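Local coordinates for penicillin-binding protein activator LpoA (Escherichia coli, PDB 6DR3) that activates penicillin-binding protein 1A from the outer membrane, stimulating its transpeptidase activity and so regulating peptidoglycan synthesis, at residues A[3-8]-A[30-35]; A[69-74]-A[106-111]; A[112-117]-A[126-131]. All blocks are in the same frame, centred on the assembly; numbering follows the deposited sequence.

The three contacts follow one another along the amino-terminal, TPR-like domain of LpoA, each closing before the next opens. Interaction 1 lies at the periphery, its centre about 25 Å from that of the chain, and pins the N-terminal segment to helix 30-47. Interaction 2 is buried and joins segments 69-74 and 106-111, which run nearly parallel; its centre is about 18 Å from that of interaction 1, with nearest atoms about 7 Å apart. Interaction 3 pairs segment 112-117 with the roughly antiparallel 126-131, its centre about 13 Å from that of interaction 2. These two share helix 103-117 and touch: W110 CE2 comes 3.4 Å from A131 CB.

Interaction 1. Residues A[3-8]-A[30-35]; sequences PDQSTA and DDTRIN
D4, Q5 and S6 bring the N-terminal segment against one side of helix 30-47, where T32 and N35, three residues apart, present their side chains to it. The motif is a type I beta turn, D4 to T7, running straight into helix 7-11 with S6 at the N-cap position, so this is turn-to-helix packing at the edge of the TPR-like domain.

The polar part rests on D4 and N35. N35 ND2 donates to D4 OD2 over 3.3 Å, with an N-H...O angle of 145°. The donor approaches from above the carboxylate, 39° out of its plane, and the carboxylate and amide planes stand 85° apart, a geometry that fits a modest bond. Within the turn, T7 OG1 donates to D4 OD1 at 2.8 Å, and OD1 receives it on its anti lone pair, away from OD2. The D4 carboxylate is thus held at both oxygens, one by its own turn and one by the helix. The amide of N35 is fixed from its other end too, since OD1 accepts from Q68.

In the van der Waals part, Q5, extended beyond CG, reaches the helix with its amide and crosses T32 at about a right angle; T32 CG2, placed anti to the backbone N, lies 3.4 Å from Q5 OE1, the nearest atom of the carboxamide. The same Q5 oxygen accepts a hydrogen bond from the indole NE1 of W36. S6 also touches W36 and L39, and its OG rests 3.4 Å from N35 CB.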
# COMPACT_ATOMS: atom_id res chain seq x y z
N PRO A 3 14.64 -0.64 23.21
CA PRO A 3 14.54 0.39 22.17
C PRO A 3 15.85 1.16 22.03
O PRO A 3 16.56 1.40 23.01
CB PRO A 3 13.41 1.30 22.68
CG PRO A 3 13.45 1.13 24.16
CD PRO A 3 13.86 -0.29 24.41
N ASP A 4 16.17 1.53 20.80
CA ASP A 4 17.30 2.39 20.50
C ASP A 4 16.79 3.74 20.00
O ASP A 4 15.59 4.02 20.03
CB ASP A 4 18.23 1.71 19.49
CG ASP A 4 17.72 1.82 18.07
OD1 ASP A 4 16.50 1.63 17.86
OD2 ASP A 4 18.54 2.09 17.16
N GLN A 5 17.71 4.57 19.51
CA GLN A 5 17.37 5.94 19.16
C GLN A 5 16.26 6.02 18.12
O GLN A 5 15.49 6.98 18.11
CB GLN A 5 18.61 6.68 18.64
CG GLN A 5 19.67 6.95 19.67
CD GLN A 5 20.90 7.61 19.07
OE1 GLN A 5 20.88 8.05 17.92
NE2 GLN A 5 21.98 7.67 19.84
N SER A 6 16.16 5.03 17.23
CA SER A 6 15.35 5.15 16.03
C SER A 6 14.26 4.08 15.91
O SER A 6 13.71 3.89 14.82
CB SER A 6 16.24 5.11 14.79
OG SER A 6 16.96 3.89 14.72
N THR A 7 13.91 3.41 17.01
CA THR A 7 12.97 2.29 16.94
C THR A 7 11.66 2.71 16.27
O THR A 7 11.25 2.11 15.26
CB THR A 7 12.71 1.75 18.34
OG1 THR A 7 13.93 1.26 18.89
CG2 THR A 7 11.69 0.61 18.31
N ALA A 8 10.99 3.72 16.82
CA ALA A 8 9.66 4.09 16.32
C ALA A 8 9.70 4.42 14.83
O ALA A 8 8.82 4.00 14.07
CB ALA A 8 9.12 5.29 17.10
N ASP A 30 28.29 2.99 14.19
CA ASP A 30 28.03 1.55 14.30
C ASP A 30 26.57 1.29 13.90
O ASP A 30 26.07 1.92 12.95
CB ASP A 30 28.41 1.08 15.69
CG ASP A 30 28.48 -0.44 15.80
OD1 ASP A 30 29.23 -1.06 15.02
OD2 ASP A 30 27.78 -1.00 16.67
N ASP A 31 25.85 0.40 14.59
CA ASP A 31 24.52 -0.00 14.16
C ASP A 31 23.52 1.14 14.28
O ASP A 31 22.62 1.28 13.44
CB ASP A 31 24.05 -1.21 14.97
CG ASP A 31 24.71 -2.50 14.53
OD1 ASP A 31 24.63 -2.83 13.32
OD2 ASP A 31 25.31 -3.18 15.38
N THR A 32 23.65 1.97 15.32
CA THR A 32 22.79 3.14 15.44
C THR A 32 22.86 3.98 14.17
O THR A 32 21.84 4.46 13.67
CB THR A 32 23.20 3.97 16.66
OG1 THR A 32 23.13 3.15 17.83
CG2 THR A 32 22.28 5.17 16.84
N ARG A 33 24.07 4.17 13.64
CA ARG A 33 24.24 4.95 12.42
C ARG A 33 23.61 4.25 11.22
O ARG A 33 22.96 4.89 10.38
CB ARG A 33 25.73 5.21 12.17
CG ARG A 33 26.02 6.12 10.99
CD ARG A 33 27.50 6.14 10.66
NE ARG A 33 27.82 7.09 9.60
CZ ARG A 33 28.12 8.37 9.80
NH1 ARG A 33 28.15 8.88 11.03
NH2 ARG A 33 28.39 9.15 8.77
N ILE A 34 23.77 2.93 11.12
CA ILE A 34 23.17 2.18 10.02
C ILE A 34 21.66 2.36 10.02
O ILE A 34 21.04 2.56 8.97
CB ILE A 34 23.57 0.70 10.09
CG1 ILE A 34 25.06 0.53 9.76
CG2 ILE A 34 22.72 -0.15 9.13
CD1 ILE A 34 25.59 -0.87 9.98
N ASN A 35 21.04 2.27 11.20
CA ASN A 35 19.59 2.41 11.28
C ASN A 35 19.15 3.78 10.79
O ASN A 35 18.21 3.90 10.00
CB ASN A 35 19.12 2.15 12.71
CG ASN A 35 19.30 0.71 13.13
OD1 ASN A 35 19.31 -0.20 12.29
ND2 ASN A 35 19.45 0.48 14.43

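Interaction 2. Residues A[69-74]-A[106-111]; sequences RREKTL and QARYWQ
E71 and R108 form a buried salt bridge between helix 66-82 and helix 103-117. Both guanidinium end nitrogens converge on a single carboxylate oxygen: E71 OE2 accepts from R108 NH2 at 2.8 Å and from R108 NH1 at 3.0 Å. The helices belong to the TPR-like alpha-helical array of the domain; the short segments run almost parallel, 22° between their directions, with axes 11.4 Å apart at closest approach, a gap bridged by long side chains.

OE2 lies in the guanidinium plane along both bonds, so the arginine offers its edge. NH1 comes in on the syn lone pair of OE2, whereas NH2 meets the syn side from 23° out of the carboxylate plane. The two planes stand 45° apart. A weak third bond runs from NH1 to E71 OE1, which also accepts from Q105. E71 gets to this position by a bend at chi2, after its CG leaves the backbone anti to N.

Further charges surround the pair. R108 NE makes a salt bridge to E78, two turns further along helix 66-82, so the guanidinium is engaged from two acidic residues of the same helix. R42 approaches as well, as a weak, long ion pair to E71 OE2; carboxylates here probably offset the closeness of the two arginines.

Outward from the charges, L74 covers one guanidinium face. Its CD2 sits 3.6 Å above the plane, over the centre, and is 3.7 Å from R108 CZ. The other methyl, L74 CD1, turns to the neighbouring helix backbone, 4.2 Å from Y109 N.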
# COMPACT_ATOMS: atom_id res chain seq x y z
N ARG A 69 19.23 -6.04 6.92
CA ARG A 69 19.30 -6.51 5.55
C ARG A 69 17.92 -6.64 4.93
O ARG A 69 17.72 -6.33 3.75
CB ARG A 69 20.05 -7.85 5.48
CG ARG A 69 20.30 -8.33 4.06
CD ARG A 69 21.25 -9.51 4.01
NE ARG A 69 22.52 -9.22 4.67
CZ ARG A 69 23.48 -8.45 4.15
NH1 ARG A 69 23.32 -7.89 2.97
NH2 ARG A 69 24.60 -8.25 4.83
N ARG A 70 16.94 -7.10 5.72
CA ARG A 70 15.57 -7.17 5.21
C ARG A 70 15.06 -5.79 4.83
O ARG A 70 14.40 -5.63 3.79
CB ARG A 70 14.66 -7.83 6.25
CG ARG A 70 14.74 -9.35 6.25
CD ARG A 70 13.67 -9.99 7.12
NE ARG A 70 14.06 -10.08 8.53
CZ ARG A 70 14.80 -11.05 9.04
NH1 ARG A 70 15.26 -12.03 8.28
NH2 ARG A 70 15.10 -11.04 10.34
N GLU A 71 15.35 -4.78 5.64
CA GLU A 71 14.98 -3.41 5.29
C GLU A 71 15.70 -2.96 4.03
O GLU A 71 15.12 -2.26 3.19
CB GLU A 71 15.27 -2.47 6.45
CG GLU A 71 15.01 -1.00 6.16
CD GLU A 71 13.55 -0.72 5.83
OE1 GLU A 71 12.68 -1.49 6.29
OE2 GLU A 71 13.28 0.27 5.12
N LYS A 72 16.96 -3.36 3.86
CA LYS A 72 17.71 -2.98 2.66
C LYS A 72 17.03 -3.53 1.41
O LYS A 72 16.88 -2.81 0.41
CB LYS A 72 19.15 -3.48 2.75
CG LYS A 72 19.99 -3.11 1.53
CD LYS A 72 21.39 -3.71 1.57
CE LYS A 72 22.14 -3.40 0.28
NZ LYS A 72 23.48 -4.05 0.23
N THR A 73 16.62 -4.80 1.44
CA THR A 73 15.99 -5.39 0.27
C THR A 73 14.71 -4.66 -0.09
O THR A 73 14.38 -4.49 -1.27
CB THR A 73 15.70 -6.88 0.51
OG1 THR A 73 14.80 -7.02 1.61
CG2 THR A 73 16.99 -7.64 0.80
N LEU A 74 13.96 -4.20 0.92
CA LEU A 74 12.73 -3.47 0.65
C LEU A 74 13.03 -2.09 0.07
O LEU A 74 12.36 -1.64 -0.86
CB LEU A 74 11.90 -3.35 1.93
CG LEU A 74 10.53 -2.68 1.81
CD1 LEU A 74 9.69 -3.31 0.71
CD2 LEU A 74 9.80 -2.76 3.14
N GLN A 106 5.29 -4.74 5.63
CA GLN A 106 4.27 -5.36 4.80
C GLN A 106 3.43 -4.31 4.08
O GLN A 106 3.11 -4.46 2.89
CB GLN A 106 3.37 -6.26 5.65
CG GLN A 106 4.08 -7.49 6.18
CD GLN A 106 3.18 -8.34 7.07
OE1 GLN A 106 1.96 -8.22 7.03
NE2 GLN A 106 3.79 -9.19 7.88
N ALA A 107 3.07 -3.23 4.78
CA ALA A 107 2.31 -2.16 4.14
C ALA A 107 3.09 -1.56 2.98
O ALA A 107 2.52 -1.26 1.92
CB ALA A 107 1.95 -1.08 5.16
N ARG A 108 4.41 -1.39 3.15
CA ARG A 108 5.24 -0.87 2.07
C ARG A 108 5.45 -1.91 0.98
O ARG A 108 5.55 -1.56 -0.20
CB ARG A 108 6.58 -0.40 2.62
CG ARG A 108 6.50 0.87 3.45
CD ARG A 108 7.74 1.03 4.32
NE ARG A 108 8.97 1.02 3.53
CZ ARG A 108 10.18 0.77 4.03
NH1 ARG A 108 10.33 0.49 5.32
NH2 ARG A 108 11.24 0.78 3.24
N TYR A 109 5.54 -3.19 1.36
CA TYR A 109 5.61 -4.25 0.36
C TYR A 109 4.41 -4.20 -0.57
O TYR A 109 4.55 -4.23 -1.80
CB TYR A 109 5.70 -5.62 1.06
CG TYR A 109 5.41 -6.79 0.15
CD1 TYR A 109 6.43 -7.39 -0.59
CD2 TYR A 109 4.13 -7.30 0.02
CE1 TYR A 109 6.17 -8.46 -1.43
CE2 TYR A 109 3.86 -8.37 -0.81
CZ TYR A 109 4.88 -8.94 -1.53
OH TYR A 109 4.62 -10.01 -2.36
N TRP A 110 3.21 -4.12 -0.00
CA TRP A 110 2.01 -4.06 -0.83
C TRP A 110 1.91 -2.75 -1.59
O TRP A 110 1.41 -2.72 -2.72
CB TRP A 110 0.76 -4.29 0.02
CG TRP A 110 0.68 -5.68 0.56
CD1 TRP A 110 0.82 -6.06 1.86
CD2 TRP A 110 0.46 -6.88 -0.19
NE1 TRP A 110 0.69 -7.43 1.97
CE2 TRP A 110 0.47 -7.95 0.72
CE3 TRP A 110 0.25 -7.15 -1.54
CZ2 TRP A 110 0.28 -9.27 0.32
CZ3 TRP A 110 0.06 -8.46 -1.94
CH2 TRP A 110 0.07 -9.51 -1.01
N GLN A 111 2.37 -1.64 -1.00
CA GLN A 111 2.39 -0.39 -1.74
C GLN A 111 3.29 -0.50 -2.97
O GLN A 111 2.98 0.05 -4.03
CB GLN A 111 2.86 0.76 -0.85
CG GLN A 111 2.70 2.13 -1.48
CD GLN A 111 1.25 2.50 -1.72
OE1 GLN A 111 0.40 2.34 -0.84
NE2 GLN A 111 0.95 3.01 -2.91

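Interaction 3. Residues A[112-117]-A[126-131]; sequences AKIDAS and LRALIA
I114 carries its side chain from helix 103-117 across to A128 and L129 of helix 123-132. Its CB sets the direction, pointing at the opposing helix, and the branch at CG1 does the work. CG1 lies anti to the carbonyl carbon (chi1 -66°) and meets two partners, the methyl of A128 with CB 3.9 Å away and L129 CD2 at 4.1 Å from CG1. The two segments lie on the arms of a helical hairpin in the TPR-like domain, consecutive helices running antiparallel with 153° between the directions of the segments. Their axes approach to 9.1 Å; the small A128 lies at the nearest backbone approach, its CA 6.2 Å from I114 CA. At the tip of the side chain, I114 CD1 continues outward from CG1 (chi2 165°) and touches L129 CD2 at 3.5 Å, the two side chains crossing at about a right angle. L129 itself also packs on A147 and T148 of helix 138-153, so this leucine joins the hairpin to the following helix. Beside I114, K113 contributes its CB alone, 4.2 Å from A128 CB, while its amine leads away from the interface.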
# COMPACT_ATOMS: atom_id res chain seq x y z
N ALA A 112 4.41 -1.22 -2.84
CA ALA A 112 5.28 -1.45 -3.99
C ALA A 112 4.56 -2.25 -5.07
O ALA A 112 4.71 -1.97 -6.26
CB ALA A 112 6.56 -2.16 -3.56
N LYS A 113 3.77 -3.24 -4.67
CA LYS A 113 2.99 -4.00 -5.65
C LYS A 113 1.91 -3.12 -6.27
O LYS A 113 1.66 -3.21 -7.48
CB LYS A 113 2.38 -5.23 -4.99
CG LYS A 113 3.40 -6.17 -4.37
CD LYS A 113 2.93 -7.62 -4.39
CE LYS A 113 3.08 -8.24 -5.77
NZ LYS A 113 2.73 -9.69 -5.77
N ILE A 114 1.26 -2.29 -5.46
CA ILE A 114 0.27 -1.35 -6.00
C ILE A 114 0.94 -0.41 -7.00
O ILE A 114 0.44 -0.20 -8.11
CB ILE A 114 -0.41 -0.58 -4.86
CG1 ILE A 114 -1.24 -1.53 -3.99
CG2 ILE A 114 -1.30 0.54 -5.40
CD1 ILE A 114 -1.64 -0.95 -2.65
N ASP A 115 2.07 0.19 -6.61
CA ASP A 115 2.78 1.09 -7.51
C ASP A 115 3.21 0.38 -8.79
O ASP A 115 3.22 0.99 -9.86
CB ASP A 115 4.00 1.68 -6.80
CG ASP A 115 3.63 2.55 -5.61
OD1 ASP A 115 2.43 2.85 -5.45
OD2 ASP A 115 4.53 2.93 -4.84
N ALA A 116 3.55 -0.91 -8.70
CA ALA A 116 4.01 -1.63 -9.87
C ALA A 116 2.91 -1.79 -10.91
O ALA A 116 3.20 -1.93 -12.11
CB ALA A 116 4.54 -3.01 -9.47
N SER A 117 1.64 -1.77 -10.49
CA SER A 117 0.53 -1.91 -11.42
C SER A 117 0.19 -0.60 -12.12
O SER A 117 -0.43 -0.63 -13.19
CB SER A 117 -0.70 -2.43 -10.69
OG SER A 117 -0.51 -3.77 -10.26
N LEU A 126 -6.35 -5.43 -7.15
CA LEU A 126 -7.37 -5.55 -6.11
C LEU A 126 -6.84 -6.34 -4.92
O LEU A 126 -6.99 -5.93 -3.77
CB LEU A 126 -8.63 -6.20 -6.68
CG LEU A 126 -9.36 -5.40 -7.77
CD1 LEU A 126 -10.48 -6.22 -8.38
CD2 LEU A 126 -9.90 -4.09 -7.21
N ARG A 127 -6.19 -7.48 -5.19
CA ARG A 127 -5.65 -8.29 -4.11
C ARG A 127 -4.60 -7.53 -3.31
O ARG A 127 -4.53 -7.66 -2.08
CB ARG A 127 -5.05 -9.58 -4.67
CG ARG A 127 -6.07 -10.60 -5.15
CD ARG A 127 -5.40 -11.93 -5.48
NE ARG A 127 -6.36 -13.00 -5.72
CZ ARG A 127 -6.56 -13.62 -6.88
NH1 ARG A 127 -5.87 -13.30 -7.97
NH2 ARG A 127 -7.47 -14.59 -6.96
N ALA A 128 -3.79 -6.72 -3.98
CA ALA A 128 -2.76 -5.96 -3.28
C ALA A 128 -3.38 -4.89 -2.40
O ALA A 128 -2.97 -4.71 -1.24
CB ALA A 128 -1.79 -5.33 -4.29
N LEU A 129 -4.36 -4.16 -2.92
CA LEU A 129 -5.07 -3.18 -2.10
C LEU A 129 -5.76 -3.84 -0.92
O LEU A 129 -5.74 -3.32 0.20
CB LEU A 129 -6.09 -2.43 -2.96
CG LEU A 129 -5.51 -1.44 -3.97
CD1 LEU A 129 -6.55 -1.09 -5.02
CD2 LEU A 129 -5.03 -0.18 -3.26
N ILE A 130 -6.38 -5.01 -1.16
CA ILE A 130 -7.10 -5.70 -0.09
C ILE A 130 -6.14 -6.23 0.96
O ILE A 130 -6.43 -6.18 2.16
CB ILE A 130 -7.97 -6.82 -0.70
CG1 ILE A 130 -9.12 -6.21 -1.51
CG2 ILE A 130 -8.53 -7.73 0.39
CD1 ILE A 130 -9.84 -7.20 -2.40
N ALA A 131 -4.98 -6.73 0.53
CA ALA A 131 -4.00 -7.24 1.49
C ALA A 131 -3.40 -6.12 2.32
O ALA A 131 -3.02 -6.34 3.48
CB ALA A 131 -2.90 -8.01 0.75